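Local coordinates for methyltransferase 1 (Methanosarcina barkeri, PDB 2I2X), which catalyses the transfer of the methyl group of methanol to the cob(I)amide carried by its partner corrinoid protein, the first step of methanol-dependent methanogenesis, at the interface of chains A and B and the interface of chains A and C. Residues are numbered along the deposited sequence; one frame, centred on the assembly and turned at random. Chains: chain A, Methyltransferase 1; chain B/C, Methyltransferase 1.

Contact 1: the interface of chains A and B. Residues chain A 37-38, 341, 345; chain B 8, 11-12.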
ATOM      1  N   GLY A  37      -3.425 -24.276 -12.340  1.00  5.26           N
ATOM      2  CA  GLY A  37      -4.323 -23.589 -13.266  1.00  4.96           C
ATOM      3  C   GLY A  37      -4.902 -22.297 -12.676  1.00  5.65           C
ATOM      4  O   GLY A  37      -5.864 -21.797 -13.189  1.00  5.50           O
ATOM      5  N   TYR A  38      -4.326 -21.780 -11.580  1.00  5.63           N
ATOM      6  CA  TYR A  38      -4.684 -20.448 -11.077  1.00  6.53           C
ATOM      7  C   TYR A  38      -3.629 -19.856 -10.131  1.00  6.49           C
ATOM      8  O   TYR A  38      -3.100 -20.572  -9.279  1.00  6.74           O
ATOM      9  CB  TYR A  38      -6.069 -20.425 -10.405  1.00  5.75           C
ATOM     10  CG  TYR A  38      -6.249 -21.328  -9.203  1.00  4.29           C
ATOM     11  CD1 TYR A  38      -6.732 -22.632  -9.342  1.00  2.13           C
ATOM     12  CD2 TYR A  38      -5.958 -20.867  -7.930  1.00  3.20           C
ATOM     13  CE1 TYR A  38      -6.918 -23.457  -8.220  1.00  2.00           C
ATOM     14  CE2 TYR A  38      -6.142 -21.673  -6.798  1.00  4.00           C
ATOM     15  CZ  TYR A  38      -6.626 -22.968  -6.946  1.00  4.80           C
ATOM     16  OH  TYR A  38      -6.842 -23.725  -5.796  1.00  4.75           O
ATOM     17  N   ASN A 341      -5.619 -14.852 -13.740  1.00  5.38           N
ATOM     18  CA  ASN A 341      -6.480 -16.021 -13.869  1.00  5.43           C
ATOM     19  C   ASN A 341      -7.434 -15.910 -15.027  1.00  5.68           C
ATOM     20  O   ASN A 341      -7.778 -16.925 -15.612  1.00  6.05           O
ATOM     21  CB  ASN A 341      -7.206 -16.363 -12.570  1.00  5.01           C
ATOM     22  CG  ASN A 341      -6.250 -16.702 -11.427  1.00  7.38           C
ATOM     23  OD1 ASN A 341      -5.047 -17.018 -11.648  1.00  8.57           O
ATOM     24  ND2 ASN A 341      -6.777 -16.672 -10.189  1.00  4.87           N
ATOM     25  N   GLU A 345      -7.983 -18.452 -18.191  1.00  5.96           N
ATOM     26  CA  GLU A 345      -9.283 -18.963 -18.549  1.00  6.62           C
ATOM     27  C   GLU A 345      -9.597 -18.725 -20.038  1.00  6.66           C
ATOM     28  O   GLU A 345     -10.318 -19.499 -20.673  1.00  6.66           O
ATOM     29  CB  GLU A 345     -10.336 -18.347 -17.616  1.00  6.68           C
ATOM     30  CG  GLU A 345     -10.141 -18.807 -16.170  1.00  7.97           C
ATOM     31  CD  GLU A 345     -10.161 -20.341 -16.022  1.00 10.21           C
ATOM     32  OE1 GLU A 345     -10.967 -21.034 -16.698  1.00 10.64           O
ATOM     33  OE2 GLU A 345      -9.396 -20.853 -15.198  1.00 11.67           O
TER
ATOM     34  N   SER B   8     -15.266 -21.264 -16.118  1.00  7.09           N
ATOM     35  CA  SER B   8     -14.245 -20.231 -15.892  1.00  7.54           C
ATOM     36  C   SER B   8     -14.654 -19.180 -14.864  1.00  8.39           C
ATOM     37  O   SER B   8     -13.911 -18.924 -13.881  1.00  8.56           O
ATOM     38  CB  SER B   8     -13.906 -19.512 -17.183  1.00  7.33           C
ATOM     39  OG  SER B   8     -13.054 -20.293 -17.970  1.00  7.28           O
ATOM     40  N   LYS B  11     -14.575 -20.397 -11.425  1.00 10.31           N
ATOM     41  CA  LYS B  11     -13.198 -20.446 -10.925  1.00 10.02           C
ATOM     42  C   LYS B  11     -12.572 -19.105 -10.563  1.00  9.21           C
ATOM     43  O   LYS B  11     -11.711 -19.040  -9.678  1.00  8.15           O
ATOM     44  CB  LYS B  11     -12.262 -21.093 -11.959  1.00 10.24           C
ATOM     45  CG  LYS B  11     -12.183 -22.621 -11.934  1.00 12.26           C
ATOM     46  CD  LYS B  11     -11.195 -23.195 -12.989  1.00 13.12           C
ATOM     47  CE  LYS B  11      -9.751 -22.848 -12.667  1.00 14.33           C
ATOM     48  NZ  LYS B  11      -8.840 -23.139 -13.858  1.00 17.59           N
ATOM     49  N   VAL B  12     -12.951 -18.052 -11.294  1.00  8.63           N
ATOM     50  CA  VAL B  12     -12.303 -16.734 -11.148  1.00  7.20           C
ATOM     51  C   VAL B  12     -12.774 -15.905  -9.943  1.00  7.07           C
ATOM     52  O   VAL B  12     -11.971 -15.239  -9.295  1.00  8.06           O
ATOM     53  CB  VAL B  12     -12.360 -15.905 -12.470  1.00  7.09           C
ATOM     54  CG1 VAL B  12     -11.909 -14.454 -12.220  1.00  5.57           C
ATOM     55  CG2 VAL B  12     -11.502 -16.554 -13.550  1.00  4.15           C
TER
HETATM   56  O   HOH W   1      -9.150 -15.140  -9.323  1.00  2.00           O

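Contact 2: the interface of chains A and C. Residues chain A 233, 240, 362-365, 413, 418; chain C 15-17.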
ATOM      1  N   LEU A 233      18.523   2.645  -9.662  1.00 10.68           N
ATOM      2  CA  LEU A 233      19.401   2.955 -10.789  1.00 11.55           C
ATOM      3  C   LEU A 233      20.496   3.985 -10.525  1.00 11.77           C
ATOM      4  O   LEU A 233      21.497   3.960 -11.203  1.00 11.46           O
ATOM      5  CB  LEU A 233      18.573   3.457 -11.965  1.00 11.62           C
ATOM      6  CG  LEU A 233      17.976   2.502 -13.005  1.00 12.45           C
ATOM      7  CD1 LEU A 233      17.880   1.022 -12.564  1.00 10.40           C
ATOM      8  CD2 LEU A 233      16.621   3.084 -13.398  1.00  7.97           C
ATOM      9  N   HIS A 240      25.032  -2.944 -10.465  1.00  8.92           N
ATOM     10  CA  HIS A 240      23.929  -3.820 -10.711  1.00  8.15           C
ATOM     11  C   HIS A 240      24.372  -5.069 -11.445  1.00  7.80           C
ATOM     12  O   HIS A 240      23.796  -6.160 -11.243  1.00  8.12           O
ATOM     13  CB  HIS A 240      22.805  -3.045 -11.389  1.00  8.41           C
ATOM     14  CG  HIS A 240      22.108  -2.088 -10.459  1.00  8.91           C
ATOM     15  ND1 HIS A 240      20.858  -1.559 -10.722  1.00 10.49           N
ATOM     16  CD2 HIS A 240      22.483  -1.580  -9.260  1.00  7.93           C
ATOM     17  CE1 HIS A 240      20.500  -0.761  -9.728  1.00  8.97           C
ATOM     18  NE2 HIS A 240      21.472  -0.750  -8.834  1.00  9.60           N
ATOM     19  N   TYR A 362      14.320  -4.472 -19.988  1.00  6.55           N
ATOM     20  CA  TYR A 362      15.402  -3.505 -20.266  1.00  6.73           C
ATOM     21  C   TYR A 362      15.666  -2.517 -19.127  1.00  6.64           C
ATOM     22  O   TYR A 362      16.566  -1.653 -19.214  1.00  6.15           O
ATOM     23  CB  TYR A 362      15.197  -2.782 -21.620  1.00  6.91           C
ATOM     24  CG  TYR A 362      15.216  -3.746 -22.804  1.00  8.57           C
ATOM     25  CD1 TYR A 362      16.410  -4.363 -23.221  1.00  8.00           C
ATOM     26  CD2 TYR A 362      14.033  -4.079 -23.478  1.00  8.91           C
ATOM     27  CE1 TYR A 362      16.420  -5.271 -24.293  1.00  8.06           C
ATOM     28  CE2 TYR A 362      14.030  -4.984 -24.538  1.00  8.49           C
ATOM     29  CZ  TYR A 362      15.225  -5.565 -24.954  1.00  8.45           C
ATOM     30  OH  TYR A 362      15.205  -6.459 -26.005  1.00  6.97           O
ATOM     31  N   ARG A 363      14.898  -2.669 -18.053  1.00  6.02           N
ATOM     32  CA  ARG A 363      15.033  -1.792 -16.929  1.00  6.84           C
ATOM     33  C   ARG A 363      16.403  -1.868 -16.253  1.00  7.29           C
ATOM     34  O   ARG A 363      16.883  -0.841 -15.780  1.00  8.01           O
ATOM     35  CB  ARG A 363      13.933  -2.054 -15.907  1.00  7.20           C
ATOM     36  CG  ARG A 363      13.480  -0.810 -15.094  1.00  4.95           C
ATOM     37  CD  ARG A 363      12.244  -1.176 -14.255  1.00  2.25           C
ATOM     38  NE  ARG A 363      11.101  -1.230 -15.149  1.00  2.13           N
ATOM     39  CZ  ARG A 363      10.423  -0.160 -15.574  1.00  2.00           C
ATOM     40  NH1 ARG A 363      10.761   1.080 -15.196  1.00  2.00           N
ATOM     41  NH2 ARG A 363       9.440  -0.333 -16.422  1.00  2.00           N
ATOM     42  N   ASP A 364      17.024  -3.060 -16.206  1.00  7.18           N
ATOM     43  CA  ASP A 364      18.228  -3.301 -15.394  1.00  6.75           C
ATOM     44  C   ASP A 364      18.784  -4.690 -15.709  1.00  6.60           C
ATOM     45  O   ASP A 364      18.020  -5.584 -16.070  1.00  6.86           O
ATOM     46  CB  ASP A 364      17.860  -3.271 -13.919  1.00  6.76           C
ATOM     47  CG  ASP A 364      19.051  -3.029 -13.010  1.00  8.21           C
ATOM     48  OD1 ASP A 364      19.564  -4.026 -12.458  1.00  9.76           O
ATOM     49  OD2 ASP A 364      19.484  -1.854 -12.843  1.00  8.24           O
ATOM     50  N   PRO A 365      20.116  -4.891 -15.572  1.00  6.28           N
ATOM     51  CA  PRO A 365      20.593  -6.254 -15.799  1.00  5.54           C
ATOM     52  C   PRO A 365      19.998  -7.271 -14.834  1.00  5.04           C
ATOM     53  O   PRO A 365      19.862  -8.447 -15.190  1.00  4.43           O
ATOM     54  CB  PRO A 365      22.123  -6.130 -15.631  1.00  4.86           C
ATOM     55  CG  PRO A 365      22.335  -4.889 -14.893  1.00  4.68           C
ATOM     56  CD  PRO A 365      21.241  -3.965 -15.290  1.00  5.86           C
ATOM     57  N   GLU A 413      20.856  -1.103 -22.057  1.00 15.01           N
ATOM     58  CA  GLU A 413      21.700   0.068 -22.013  1.00 14.36           C
ATOM     59  C   GLU A 413      22.418   0.120 -20.653  1.00 14.10           C
ATOM     60  O   GLU A 413      21.849   0.552 -19.637  1.00 13.83           O
ATOM     61  CB  GLU A 413      20.805   1.285 -22.235  1.00 14.70           C
ATOM     62  CG  GLU A 413      21.486   2.591 -22.569  1.00 16.16           C
ATOM     63  CD  GLU A 413      20.548   3.790 -22.442  1.00 21.48           C
ATOM     64  OE1 GLU A 413      19.529   3.737 -21.705  1.00 21.49           O
ATOM     65  OE2 GLU A 413      20.823   4.819 -23.084  1.00 25.73           O
ATOM     66  N   GLU A 418      28.958  -0.058 -15.111  1.00 14.18           N
ATOM     67  CA  GLU A 418      28.325  -1.368 -15.043  1.00 14.03           C
ATOM     68  C   GLU A 418      29.036  -2.361 -15.930  1.00 13.48           C
ATOM     69  O   GLU A 418      29.134  -3.531 -15.583  1.00 13.39           O
ATOM     70  CB  GLU A 418      26.852  -1.288 -15.447  1.00 13.51           C
ATOM     71  CG  GLU A 418      25.996  -0.851 -14.310  1.00 15.08           C
ATOM     72  CD  GLU A 418      24.624  -0.339 -14.697  1.00 16.10           C
ATOM     73  OE1 GLU A 418      24.406   0.064 -15.865  1.00 16.42           O
ATOM     74  OE2 GLU A 418      23.758  -0.339 -13.799  1.00 15.50           O
TER
ATOM     75  N   ARG C  15      16.725   4.365 -18.217  1.00  7.41           N
ATOM     76  CA  ARG C  15      17.782   4.111 -17.231  1.00  7.47           C
ATOM     77  C   ARG C  15      18.499   5.422 -17.023  1.00  8.71           C
ATOM     78  O   ARG C  15      19.504   5.725 -17.667  1.00  9.62           O
ATOM     79  CB  ARG C  15      18.743   2.970 -17.660  1.00  7.01           C
ATOM     80  CG  ARG C  15      18.022   1.606 -17.875  1.00  5.01           C
ATOM     81  CD  ARG C  15      18.953   0.403 -17.741  1.00  6.92           C
ATOM     82  NE  ARG C  15      19.393   0.114 -16.375  1.00  4.21           N
ATOM     83  CZ  ARG C  15      20.659   0.135 -15.984  1.00  6.44           C
ATOM     84  NH1 ARG C  15      21.610   0.439 -16.861  1.00  7.49           N
ATOM     85  NH2 ARG C  15      20.988  -0.120 -14.713  1.00  7.15           N
ATOM     86  N   TYR C  16      17.972   6.204 -16.091  1.00 10.00           N
ATOM     87  CA  TYR C  16      18.406   7.579 -15.866  1.00 10.66           C
ATOM     88  C   TYR C  16      19.891   7.693 -15.550  1.00 11.85           C
ATOM     89  O   TYR C  16      20.476   8.774 -15.687  1.00 12.76           O
ATOM     90  CB  TYR C  16      17.579   8.224 -14.758  1.00  9.92           C
ATOM     91  CG  TYR C  16      16.168   8.589 -15.148  1.00 11.52           C
ATOM     92  CD1 TYR C  16      15.889   9.797 -15.803  1.00 13.10           C
ATOM     93  CD2 TYR C  16      15.098   7.757 -14.836  1.00 11.45           C
ATOM     94  CE1 TYR C  16      14.569  10.163 -16.152  1.00 11.58           C
ATOM     95  CE2 TYR C  16      13.779   8.110 -15.183  1.00 10.57           C
ATOM     96  CZ  TYR C  16      13.524   9.312 -15.840  1.00 11.23           C
ATOM     97  OH  TYR C  16      12.224   9.661 -16.180  1.00  8.54           O
ATOM     98  N   ASN C  17      20.504   6.596 -15.114  1.00 12.14           N
ATOM     99  CA  ASN C  17      21.881   6.664 -14.632  1.00 12.50           C
ATOM    100  C   ASN C  17      22.819   6.812 -15.806  1.00 13.39           C
ATOM    101  O   ASN C  17      23.868   7.417 -15.703  1.00 14.02           O
ATOM    102  CB  ASN C  17      22.262   5.425 -13.803  1.00 11.28           C
ATOM    103  CG  ASN C  17      21.903   4.125 -14.499  1.00 10.71           C
ATOM    104  OD1 ASN C  17      22.717   3.220 -14.593  1.00 12.84           O
ATOM    105  ND2 ASN C  17      20.686   4.033 -15.009  1.00  6.76           N
TER

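Contact 1: the interface of chains A and B
A:Glu345 of the methanol-activating subunit MtaB and B:Ser8 and B:Lys11 of the corrinoid protein MtaC meet in a polar helix-to-helix interface between unlike subunits, one of the patches that tie together the MtaB2MtaC2 heterotetramer. MtaB is a TIM-barrel protein with added helices; A:Glu345 ends its helix 325-345, and the short helix 6-12 near the N-terminus of MtaC lies against it. The case shows how one carboxylate can fasten a short helix by two points, because B:Ser8 and B:Lys11 sit about one turn apart and reach different oxygens. The hydroxyl OG of B:Ser8 donates to OE1 of A:Glu345 at 2.6 Å, on the anti lone pair, away from the second oxygen. The side-chain amino nitrogen NZ of B:Lys11 takes the syn lone pair of OE2 of A:Glu345, forming a salt bridge of 2.7 Å. Held at both oxygens, the carboxylate should have little freedom to rotate. The lysine lies roughly perpendicular to the glutamate, and a bend at its chi3 (68°) swings NZ toward OE2. NZ of B:Lys11 also lies 3.3 Å from the backbone O of A:Gly37, a weak bond that adds at most a minor link to an MtaB loop. Beneath the charges, the CG methylene of A:Glu345 packs on methyl CG2 of B:Val12 at 3.7 Å, the two side chains running antiparallel alongside one another. One turn back along the MtaB helix, amide ND2 of A:Asn341 lies 3.0 Å from a water, which stands 2.8 Å from the carbonyl O of B:Val12 and bridges to the end of the MtaC helix.

Contact 2: the interface of chains A and C
OD2 of A:Asp364 accepts from more than one donor, among them NH2 of C:Arg15, 3.0 Å away across the interface, and ND1 of A:His240 at 2.5 Å from within MtaB. The imidazole meets it on the syn side and nearly straight, whereas the arginine arrives from above the carboxylate plane, the guanidinium and carboxylate planes standing 70° apart. A:His240 thus acts as a second-shell residue that positions the aspartate. A:Glu418 offers the contrasting geometry. It reaches the guanidinium tip to tip, nearly coplanar (21°), in an end-on pair with NH1 of C:Arg15 to OE1 of A:Glu418 at 3.0 Å and NH2 to OE2 at 2.9 Å. Backbone carbonyls at the guanidinium edge add to the grip: NE of C:Arg15 donates to O of A:Arg363 at 2.8 Å, from above that carbonyl's plane, and NH1 donates to O of A:Glu413 at 2.8 Å. The arginine chain bends at chi3 (72°), turning its head among these acceptors. Its faces are flanked as well, by CD of A:Pro365 toward the rim of one and, over the centre of the other, by the amide ND2 of C:Asn17 from its own chain. The carboxylates of A:Asp364 and A:Glu418 would be expected to balance the positive charge. Gripped from so many directions, C:Arg15 appears to anchor the N-terminal segment of MtaC to MtaB within the heterotetramer.

About 35 Å separates the centres of contact 1 and contact 2, and no residue is common to them. Both lie on the same MtaB chain but engage different copies of MtaC, each through its N-terminal region: helix 6-12 in contact 1, and the residues running into helix 16-20 in contact 2. Because every copy behaves alike, each MtaC would span both MtaB subunits, using its first residues for one and the next few for the other. Such a short bridging segment would join the two MtaB–MtaC pairs, and fits the complex's composition of two MtaB and two MtaC subunits.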